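Putative hydrolase (Bacteroides ovatus, PDB 4HBS) is of unknown function but folds as a five-bladed beta-propeller of the beta-fructosidase clan and probably acts as a glycoside hydrolase. Local coordinates at residues 101-106 and 110-115; 65-70 and 196-201; 229-234 and 326-331; 22-27 and 365-370. All coordinates share one frame; numbering follows the deposited sequence.

Contact 1: 101-106 and 110-115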
# COMPACT_ATOMS: atom_id res chain seq x y z
N VAL A 101 -0.50 8.39 -12.03
CA VAL A 101 0.80 8.07 -12.64
C VAL A 101 1.75 9.19 -12.30
O VAL A 101 1.46 10.34 -12.62
CB VAL A 101 0.75 7.87 -14.18
CG1 VAL A 101 2.15 7.53 -14.71
CG2 VAL A 101 -0.24 6.79 -14.59
N GLN A 102 2.89 8.88 -11.67
CA GLN A 102 3.92 9.85 -11.36
C GLN A 102 4.97 9.78 -12.44
O GLN A 102 5.51 8.71 -12.65
CB GLN A 102 4.56 9.56 -10.01
CG GLN A 102 5.73 10.48 -9.64
CD GLN A 102 6.46 10.04 -8.41
OE1 GLN A 102 6.18 8.99 -7.83
NE2 GLN A 102 7.45 10.79 -8.01
N THR A 103 5.27 10.92 -13.10
CA THR A 103 6.31 10.98 -14.13
C THR A 103 7.60 11.52 -13.53
O THR A 103 7.54 12.18 -12.49
CB THR A 103 5.84 11.88 -15.28
OG1 THR A 103 5.50 13.17 -14.75
CG2 THR A 103 4.66 11.29 -16.03
N PRO A 104 8.78 11.33 -14.17
CA PRO A 104 10.01 11.91 -13.60
C PRO A 104 9.93 13.44 -13.42
O PRO A 104 9.44 14.11 -14.33
CB PRO A 104 11.08 11.53 -14.63
CG PRO A 104 10.53 10.32 -15.30
CD PRO A 104 9.07 10.56 -15.39
N GLY A 105 10.38 13.95 -12.26
CA GLY A 105 10.38 15.39 -11.97
C GLY A 105 10.21 15.75 -10.51
O GLY A 105 10.86 16.67 -10.02
N GLU A 106 9.30 15.04 -9.81
CA GLU A 106 8.98 15.21 -8.38
C GLU A 106 8.40 16.62 -8.03
O GLU A 106 8.59 17.12 -6.90
CB GLU A 106 10.17 14.86 -7.50
CG GLU A 106 10.48 13.38 -7.52
CD GLU A 106 11.60 12.99 -6.58
OE1 GLU A 106 12.51 13.82 -6.34
OE2 GLU A 106 11.58 11.83 -6.10
N ASN A 110 3.88 16.57 -11.96
CA ASN A 110 4.23 15.20 -12.31
C ASN A 110 3.25 14.16 -11.75
O ASN A 110 3.27 13.03 -12.23
CB ASN A 110 5.64 14.88 -11.85
CG ASN A 110 6.67 15.77 -12.52
OD1 ASN A 110 7.16 16.74 -11.94
ND2 ASN A 110 6.97 15.48 -13.78
N LEU A 111 2.40 14.51 -10.78
CA LEU A 111 1.38 13.59 -10.26
C LEU A 111 0.19 13.65 -11.21
O LEU A 111 -0.62 14.57 -11.10
CB LEU A 111 0.98 13.98 -8.82
CG LEU A 111 2.10 14.10 -7.78
CD1 LEU A 111 1.52 14.26 -6.39
CD2 LEU A 111 3.03 12.89 -7.82
N VAL A 112 0.10 12.72 -12.18
CA VAL A 112 -0.98 12.71 -13.18
C VAL A 112 -2.17 11.88 -12.66
O VAL A 112 -2.22 10.67 -12.88
CB VAL A 112 -0.48 12.20 -14.56
CG1 VAL A 112 -1.57 12.31 -15.61
CG2 VAL A 112 0.77 12.97 -14.99
N TRP A 113 -3.14 12.55 -12.01
CA TRP A 113 -4.33 11.90 -11.44
C TRP A 113 -5.24 11.43 -12.57
O TRP A 113 -5.82 12.27 -13.26
CB TRP A 113 -5.08 12.85 -10.49
CG TRP A 113 -4.21 13.38 -9.40
CD1 TRP A 113 -3.46 14.53 -9.43
CD2 TRP A 113 -3.80 12.67 -8.23
NE1 TRP A 113 -2.64 14.59 -8.33
CE2 TRP A 113 -2.81 13.45 -7.58
CE3 TRP A 113 -4.17 11.44 -7.66
CZ2 TRP A 113 -2.19 13.04 -6.39
CZ3 TRP A 113 -3.54 11.03 -6.50
CH2 TRP A 113 -2.58 11.83 -5.86
N LEU A 114 -5.34 10.10 -12.78
CA LEU A 114 -6.18 9.53 -13.85
C LEU A 114 -7.56 9.35 -13.28
O LEU A 114 -8.07 8.22 -13.16
CB LEU A 114 -5.60 8.20 -14.36
CG LEU A 114 -4.14 8.18 -14.79
CD1 LEU A 114 -3.72 6.79 -15.06
CD2 LEU A 114 -3.91 9.07 -15.99
N ALA A 115 -8.20 10.48 -12.95
CA ALA A 115 -9.45 10.52 -12.24
C ALA A 115 -10.66 10.77 -13.11
O ALA A 115 -10.60 11.50 -14.10
CB ALA A 115 -9.37 11.58 -11.17

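Contact 2: 65-70 and 196-201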
# COMPACT_ATOMS: atom_id res chain seq x y z
N GLY A 65 6.76 0.69 -9.95
CA GLY A 65 7.61 1.27 -10.97
C GLY A 65 7.25 0.66 -12.32
O GLY A 65 7.00 -0.56 -12.38
N LEU A 66 7.15 1.49 -13.38
CA LEU A 66 6.79 1.03 -14.72
C LEU A 66 8.02 0.97 -15.61
O LEU A 66 9.04 1.57 -15.28
CB LEU A 66 5.72 1.95 -15.32
CG LEU A 66 4.39 2.01 -14.56
CD1 LEU A 66 3.46 2.99 -15.21
CD2 LEU A 66 3.75 0.66 -14.47
N PRO A 67 7.96 0.25 -16.76
CA PRO A 67 9.16 0.16 -17.62
C PRO A 67 9.53 1.45 -18.38
O PRO A 67 10.64 1.54 -18.89
CB PRO A 67 8.81 -0.97 -18.60
CG PRO A 67 7.56 -1.58 -18.08
CD PRO A 67 6.85 -0.54 -17.32
N ASP A 68 8.61 2.44 -18.46
CA ASP A 68 8.85 3.71 -19.17
C ASP A 68 9.41 4.82 -18.25
O ASP A 68 9.51 5.97 -18.69
CB ASP A 68 7.55 4.20 -19.88
CG ASP A 68 6.30 4.17 -19.02
OD1 ASP A 68 6.36 4.64 -17.86
OD2 ASP A 68 5.28 3.62 -19.48
N GLY A 69 9.76 4.48 -17.00
CA GLY A 69 10.31 5.44 -16.06
C GLY A 69 9.30 6.07 -15.13
O GLY A 69 9.69 6.74 -14.17
N ASN A 70 7.98 5.87 -15.39
CA ASN A 70 6.93 6.42 -14.53
C ASN A 70 6.66 5.46 -13.39
O ASN A 70 7.16 4.33 -13.40
CB ASN A 70 5.64 6.64 -15.33
CG ASN A 70 5.78 7.50 -16.56
OD1 ASN A 70 6.56 8.45 -16.58
ND2 ASN A 70 5.06 7.17 -17.62
N TYR A 196 -3.95 -3.45 -17.35
CA TYR A 196 -3.87 -2.06 -17.81
C TYR A 196 -2.86 -1.89 -18.96
O TYR A 196 -1.79 -2.51 -18.95
CB TYR A 196 -3.46 -1.17 -16.63
CG TYR A 196 -4.50 -1.07 -15.54
CD1 TYR A 196 -5.53 -0.13 -15.60
CD2 TYR A 196 -4.49 -1.95 -14.46
CE1 TYR A 196 -6.51 -0.06 -14.62
CE2 TYR A 196 -5.45 -1.87 -13.46
CZ TYR A 196 -6.47 -0.94 -13.55
OH TYR A 196 -7.43 -0.90 -12.55
N SER A 197 -3.17 -1.02 -19.94
CA SER A 197 -2.25 -0.76 -21.05
C SER A 197 -1.19 0.24 -20.64
O SER A 197 -1.46 1.12 -19.81
CB SER A 197 -3.00 -0.23 -22.26
OG SER A 197 -2.11 0.18 -23.29
N LEU A 198 0.00 0.13 -21.25
CA LEU A 198 1.13 1.05 -21.01
C LEU A 198 1.51 1.74 -22.33
O LEU A 198 2.63 2.24 -22.48
CB LEU A 198 2.33 0.27 -20.42
CG LEU A 198 2.05 -0.51 -19.12
CD1 LEU A 198 3.25 -1.35 -18.72
CD2 LEU A 198 1.69 0.42 -17.99
N GLU A 199 0.55 1.82 -23.25
CA GLU A 199 0.69 2.42 -24.57
C GLU A 199 0.35 3.91 -24.45
O GLU A 199 -0.72 4.25 -23.94
CB GLU A 199 -0.28 1.70 -25.55
CG GLU A 199 -0.32 2.22 -26.98
CD GLU A 199 -1.61 1.92 -27.73
OE1 GLU A 199 -2.56 1.36 -27.13
OE2 GLU A 199 -1.67 2.28 -28.93
N GLY A 200 1.25 4.78 -24.91
CA GLY A 200 1.06 6.23 -24.86
C GLY A 200 1.82 6.89 -23.74
O GLY A 200 2.86 6.40 -23.30
N LYS A 201 1.30 8.04 -23.28
CA LYS A 201 1.85 8.84 -22.18
C LYS A 201 0.71 9.15 -21.19
O LYS A 201 -0.43 9.24 -21.64
CB LYS A 201 2.45 10.13 -22.75
CG LYS A 201 3.70 9.86 -23.59
CD LYS A 201 4.47 11.13 -23.93
CE LYS A 201 5.86 10.86 -24.44
NZ LYS A 201 6.73 12.06 -24.35

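Contact 3: 229-234 and 326-331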
# COMPACT_ATOMS: atom_id res chain seq x y z
N TRP A 229 6.09 -10.40 -4.54
CA TRP A 229 7.52 -10.42 -4.77
C TRP A 229 7.82 -11.22 -6.05
O TRP A 229 7.64 -12.43 -6.06
CB TRP A 229 8.29 -10.99 -3.57
CG TRP A 229 9.73 -11.23 -3.91
CD1 TRP A 229 10.32 -12.44 -4.15
CD2 TRP A 229 10.67 -10.24 -4.34
NE1 TRP A 229 11.59 -12.25 -4.63
CE2 TRP A 229 11.84 -10.91 -4.73
CE3 TRP A 229 10.64 -8.84 -4.39
CZ2 TRP A 229 12.99 -10.23 -5.13
CZ3 TRP A 229 11.79 -8.17 -4.79
CH2 TRP A 229 12.93 -8.87 -5.19
N GLU A 230 8.27 -10.54 -7.11
CA GLU A 230 8.64 -11.20 -8.37
C GLU A 230 10.08 -11.69 -8.19
O GLU A 230 11.00 -10.88 -8.14
CB GLU A 230 8.47 -10.22 -9.55
CG GLU A 230 8.62 -10.87 -10.92
CD GLU A 230 7.83 -10.21 -12.04
OE1 GLU A 230 7.67 -8.97 -12.01
OE2 GLU A 230 7.37 -10.94 -12.95
N ASP A 231 10.26 -13.02 -8.01
CA ASP A 231 11.57 -13.63 -7.73
C ASP A 231 12.31 -14.06 -9.00
O ASP A 231 11.70 -14.32 -10.03
CB ASP A 231 11.38 -14.86 -6.83
CG ASP A 231 12.66 -15.37 -6.19
OD1 ASP A 231 13.10 -14.78 -5.21
OD2 ASP A 231 13.25 -16.32 -6.75
N GLU A 232 13.65 -14.19 -8.89
CA GLU A 232 14.54 -14.67 -9.96
C GLU A 232 14.12 -16.05 -10.50
O GLU A 232 14.42 -16.35 -11.66
CB GLU A 232 15.99 -14.82 -9.44
CG GLU A 232 16.76 -13.54 -9.16
CD GLU A 232 18.15 -13.81 -8.60
OE1 GLU A 232 18.92 -14.55 -9.26
OE2 GLU A 232 18.47 -13.29 -7.51
N ASP A 233 13.46 -16.90 -9.65
CA ASP A 233 13.05 -18.26 -10.05
C ASP A 233 11.76 -18.34 -10.92
O ASP A 233 11.21 -19.44 -11.06
CB ASP A 233 12.93 -19.18 -8.81
CG ASP A 233 11.85 -18.86 -7.80
OD1 ASP A 233 10.88 -18.15 -8.16
OD2 ASP A 233 11.98 -19.32 -6.65
N GLY A 234 11.30 -17.22 -11.51
CA GLY A 234 10.15 -17.22 -12.39
C GLY A 234 8.78 -17.28 -11.75
O GLY A 234 7.80 -17.42 -12.48
N LYS A 326 16.14 -17.21 3.94
CA LYS A 326 16.97 -17.63 2.81
C LYS A 326 16.07 -17.89 1.57
O LYS A 326 16.60 -18.16 0.49
CB LYS A 326 17.80 -18.88 3.18
N HIS A 327 14.69 -17.79 1.72
CA HIS A 327 13.71 -18.02 0.64
C HIS A 327 12.55 -17.02 0.72
O HIS A 327 12.24 -16.55 1.82
CB HIS A 327 13.13 -19.44 0.77
CG HIS A 327 14.16 -20.48 0.58
ND1 HIS A 327 14.48 -20.95 -0.66
CD2 HIS A 327 14.96 -21.06 1.50
CE1 HIS A 327 15.46 -21.82 -0.47
NE2 HIS A 327 15.78 -21.91 0.83
N PRO A 328 11.81 -16.79 -0.40
CA PRO A 328 10.65 -15.88 -0.34
C PRO A 328 9.44 -16.44 0.43
O PRO A 328 8.50 -15.71 0.69
CB PRO A 328 10.30 -15.65 -1.82
CG PRO A 328 10.80 -16.83 -2.50
CD PRO A 328 11.99 -17.33 -1.77
N TYR A 329 9.48 -17.74 0.75
CA TYR A 329 8.47 -18.48 1.53
C TYR A 329 9.04 -19.07 2.83
O TYR A 329 8.27 -19.56 3.68
CB TYR A 329 7.96 -19.67 0.67
CG TYR A 329 9.05 -20.60 0.18
CD1 TYR A 329 9.58 -21.59 1.01
CD2 TYR A 329 9.62 -20.44 -1.08
CE1 TYR A 329 10.63 -22.40 0.59
CE2 TYR A 329 10.65 -21.26 -1.52
CZ TYR A 329 11.17 -22.23 -0.67
OH TYR A 329 12.20 -23.05 -1.08
N GLY A 330 10.37 -19.10 2.94
CA GLY A 330 11.09 -19.82 3.98
C GLY A 330 10.80 -19.31 5.34
O GLY A 330 10.10 -18.29 5.49
N PRO A 331 11.31 -19.98 6.37
CA PRO A 331 11.08 -19.49 7.72
C PRO A 331 11.64 -18.07 7.88
O PRO A 331 12.85 -17.87 7.79
CB PRO A 331 11.81 -20.51 8.61
CG PRO A 331 12.79 -21.17 7.73
CD PRO A 331 12.16 -21.18 6.36

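Contact 4: 22-27 and 365-370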
# COMPACT_ATOMS: atom_id res chain seq x y z
N TRP A 22 16.77 16.45 -1.47
CA TRP A 22 15.82 15.39 -1.08
C TRP A 22 14.85 15.83 0.03
O TRP A 22 13.82 15.18 0.22
CB TRP A 22 16.57 14.12 -0.61
CG TRP A 22 17.49 13.50 -1.64
CD1 TRP A 22 17.58 13.82 -2.97
CD2 TRP A 22 18.42 12.43 -1.42
NE1 TRP A 22 18.53 13.04 -3.58
CE2 TRP A 22 19.08 12.19 -2.65
CE3 TRP A 22 18.79 11.66 -0.30
CZ2 TRP A 22 20.03 11.17 -2.81
CZ3 TRP A 22 19.77 10.69 -0.44
CH2 TRP A 22 20.38 10.45 -1.69
N ASN A 23 15.18 16.91 0.77
CA ASN A 23 14.36 17.47 1.85
C ASN A 23 13.97 16.39 2.90
O ASN A 23 12.80 16.23 3.26
CB ASN A 23 13.14 18.22 1.30
CG ASN A 23 12.52 19.24 2.25
OD1 ASN A 23 12.99 19.45 3.38
ND2 ASN A 23 11.39 19.83 1.84
N LEU A 24 14.99 15.65 3.37
CA LEU A 24 14.84 14.65 4.42
C LEU A 24 15.17 15.31 5.76
O LEU A 24 16.02 16.20 5.82
CB LEU A 24 15.76 13.44 4.17
CG LEU A 24 15.62 12.70 2.83
CD1 LEU A 24 16.46 11.48 2.81
CD2 LEU A 24 14.19 12.33 2.57
N GLU A 25 14.46 14.92 6.83
CA GLU A 25 14.69 15.45 8.17
C GLU A 25 14.94 14.26 9.09
O GLU A 25 14.04 13.45 9.26
CB GLU A 25 13.47 16.29 8.61
CG GLU A 25 13.67 17.13 9.85
CD GLU A 25 12.40 17.34 10.65
OE1 GLU A 25 11.52 18.11 10.18
OE2 GLU A 25 12.24 16.68 11.70
N LEU A 26 16.18 14.12 9.62
CA LEU A 26 16.53 12.98 10.48
C LEU A 26 15.66 12.96 11.72
O LEU A 26 15.38 14.01 12.28
CB LEU A 26 18.01 13.05 10.90
CG LEU A 26 18.57 11.82 11.62
CD1 LEU A 26 18.86 10.70 10.67
CD2 LEU A 26 19.81 12.16 12.34
N MSE A 27 15.21 11.76 12.13
CA MSE A 27 14.37 11.62 13.31
C MSE A 27 15.23 11.28 14.48
O MSE A 27 16.24 10.59 14.30
CB MSE A 27 13.30 10.54 13.12
CG MSE A 27 12.09 11.06 12.40
SE MSE A 27 10.78 9.71 12.17
CE MSE A 27 10.11 9.61 13.93
N LEU A 365 10.71 4.38 -5.37
CA LEU A 365 11.12 5.70 -4.88
C LEU A 365 12.51 5.71 -4.28
O LEU A 365 13.05 6.79 -4.05
CB LEU A 365 10.12 6.21 -3.82
CG LEU A 365 8.66 6.26 -4.27
CD1 LEU A 365 7.78 6.75 -3.14
CD2 LEU A 365 8.50 7.15 -5.48
N SER A 366 13.08 4.52 -4.01
CA SER A 366 14.41 4.41 -3.41
C SER A 366 15.47 4.97 -4.37
O SER A 366 15.57 4.52 -5.53
CB SER A 366 14.71 2.95 -3.07
OG SER A 366 15.89 2.85 -2.29
N ARG A 367 16.19 6.01 -3.92
CA ARG A 367 17.21 6.69 -4.71
C ARG A 367 18.58 5.96 -4.64
O ARG A 367 19.29 5.96 -5.65
CB ARG A 367 17.37 8.15 -4.26
CG ARG A 367 16.21 9.05 -4.72
CD ARG A 367 16.38 10.49 -4.26
NE ARG A 367 15.60 10.80 -3.04
CZ ARG A 367 14.57 11.66 -2.96
NH1 ARG A 367 14.14 12.31 -4.03
NH2 ARG A 367 13.96 11.87 -1.79
N THR A 368 18.94 5.36 -3.48
CA THR A 368 20.25 4.69 -3.29
C THR A 368 20.20 3.31 -2.57
O THR A 368 21.25 2.80 -2.20
CB THR A 368 21.16 5.62 -2.46
OG1 THR A 368 20.70 5.63 -1.10
CG2 THR A 368 21.21 7.04 -3.02
N GLY A 369 19.02 2.71 -2.42
CA GLY A 369 18.87 1.42 -1.73
C GLY A 369 18.18 1.52 -0.39
O GLY A 369 17.87 0.48 0.20
N GLU A 370 17.95 2.76 0.11
CA GLU A 370 17.24 3.02 1.37
C GLU A 370 15.82 2.50 1.29
O GLU A 370 15.29 2.37 0.19
CB GLU A 370 17.23 4.56 1.70
CG GLU A 370 16.33 5.48 0.85
CD GLU A 370 16.90 6.03 -0.44
OE1 GLU A 370 17.78 5.35 -1.03
OE2 GLU A 370 16.47 7.12 -0.88

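Contact 1: 101-106 and 110-115
Val101 and Asn110 to Val112 meet across a beta hairpin that forms the outer edge of a four-stranded propeller blade, with strand 98-102 antiparallel to the outermost strand 111-113. Val101 and Val112 are a hydrogen-bonded pair: Val101 N reaches Val112 O at 3.0 Å, and Val112 N returns a bond of 2.8 Å to Val101 O. Gln102 and Leu111 follow as a non-hydrogen-bonded pair on the other face, their side chains running alongside each other in the same direction, while the amide end of Gln102 is held by Trp73 and Tyr45. On the valine face, Val101 CG2 packs on Leu114 CD1 at 3.5 Å.

At the end of the ladder the Asn110 side chain adds to the backbone pairing. Its carbonyl O receives Thr103 N at 3.0 Å, supplemented by a CA-H...O contact from Gln102. With CG turned beside its own backbone N (chi1 -62°), the Asn110 amide crosses the Thr103 side chain at about a right angle, and ND2 donates to Thr103 OG1 at 2.9 Å, a nearly straight bond (167°) lying in the amide plane. Asn110 OD1 accepts from Lys107 N in the intervening turn. Replacing Asn110 by an alanine removes the amide, and Lys107 N would probably lose its acceptor while Thr103 OG1 would keep no more than its weak bond to the backbone O. A side-chain amide thus reinforces the last backbone bond and ties the turn to it.

Contact 2: 65-70 and 196-201
Leu66, which meets Leu198 across this contact, sends its backbone N to Asn70 O at 2.8 Å, the shortest hydrogen bond within the two segments. That bond closes the short connection between strands 60-65 and 71-75. Inside it, residues Leu66 to Gly69 make a type I turn, with only a weak bond from Gly69 N to Leu66 O; the positive phi of Gly69 fits the G1-bulge form of hairpin. Asp68 stiffens the same loop through an Asx turn, its OD1 accepting Asn70 N at 3.2 Å nearly along the C-O axis. The other carboxylate oxygen, Asp68 OD2, is bonded to the hydroxyl of Tyr207, which Asn70 ND2 also reaches.

In propeller terms, this hairpin tip belongs to one blade and the facing segment to the next, where strand 187-197 runs out into a loop. An ST turn marks that exit: Ser197 OG accepts Glu199 N at 3.1 Å. No hydrogen bond crosses between the two segments, and the contact rests mainly on apolar side chains.

Leu198 carries it with both branches. Its CG lies anti to the carbonyl carbon (chi1 -57°), which directs the fork at the hairpin. One prong, CD1, meets the Pro67 ring at CD, 3.9 Å away, the two side chains crossing at about a right angle. The second prong, CD2, lies 4.1 Å from Leu66 CD2 and almost as near to Leu66 CD1. Ile165, on strand 156-165 of Leu198's own blade, touches Leu66, Pro67 and Leu198 alike.

Contact 3: 229-234 and 326-331
Pro328 packs against Trp229 and Asp231, and these three residues hold the closely fitted part of the contact. Pro328 CB approaches Trp229 CD1 obliquely at 4.0 Å, while Pro328 CG lies 4.1 Å from Asp231 OD1. What keeps that surface in place is polar. With CG anti to the backbone N (chi1 -166°), the Asp231 carboxylate reaches the indole edge, and Trp229 NE1 donates to the anti lone pair of Asp231 OD1 at 3.0 Å, in the ring plane. Tyr307 OH bonds to the same oxygen. The other one, OD2, accepts Asp233 N at 3.0 Å in an Asx turn. A leucine in place of Asp231 would probably leave Trp229 NE1, Tyr307 OH and Asp233 N without this acceptor, and the indole less firmly fixed.

By contrast, the solvent side is loosely met: Glu232 and Asp233 are exposed, as is His327 on the opposing segment, and none of them comes close across the contact.

Trp229 lies near the end of strand 227-230, an edge strand of its blade, whereas Pro328 sits in the loop joining strands 319-325 and 333-340 of the next. Tyr237 of strand 236-242 touches Pro328, Tyr239 of that strand bonds to Pro328 O, and Phe301 of strand 298-303 packs on Trp229.

Contact 4: 22-27 and 365-370
Trp22 lies flat against the guanidinium of Arg367, and its side chain can be followed atom by atom. CB, at the root, is 3.6 Å from Arg367 NH2. CG and CD1 lie under Arg367 NE, each 3.6 Å away. NE1 meets the aliphatic part of the arginine, with Arg367 CD at 3.4 Å over the ring face, a CH-pi contact to the five-membered ring. Out at the far end of the six-membered ring, CH2 touches Thr368 CG2 at 3.8 Å.

Ring and guanidinium are stacked with planes only 6° apart, and Arg367 CZ stands 3.9 Å from the centroid of the five-membered ring of Trp22, a cation-pi interaction. A bend at chi3 (-98°) lays the arginine head over the indole.

The contact belongs to the closing blade of the propeller, where the N-terminal strands 24-26 and 38-42 complete a sheet with the C-terminal 399-403, a Velcro closure. Arg367 sits in the loop between strands 356-361 and 371-377 of that same blade. Glu370 braces this loop: its OE1 accepts both Thr368 N, at 2.7 Å on the syn lone pair, and Thr368 OG1 from above the carboxylate plane, while OE2 forms a salt bridge with Arg401.

How the contacts relate
From the N terminus, contact 4 opens first, at 22-27, and closes last, at 365-370, so its loop encloses the other three. Within it, contact 2 opens at 65-70 and closes at 196-201, surrounding contact 1, a local hairpin. Contact 3, from 229-234 to 326-331, follows in series; no two loops cross. Contact 1 joins strands inside one blade, contacts 2 and 3 each bridge successive blades, and contact 4 works within the closing blade, where N-terminal and C-terminal strands share one sheet. Contact 1 touches contact 2 by packing of Thr103 and Pro104 on Asn70, and reaches contact 4 through a weak Glu106-Arg367 ion pair. Contact 3 touches none of the others.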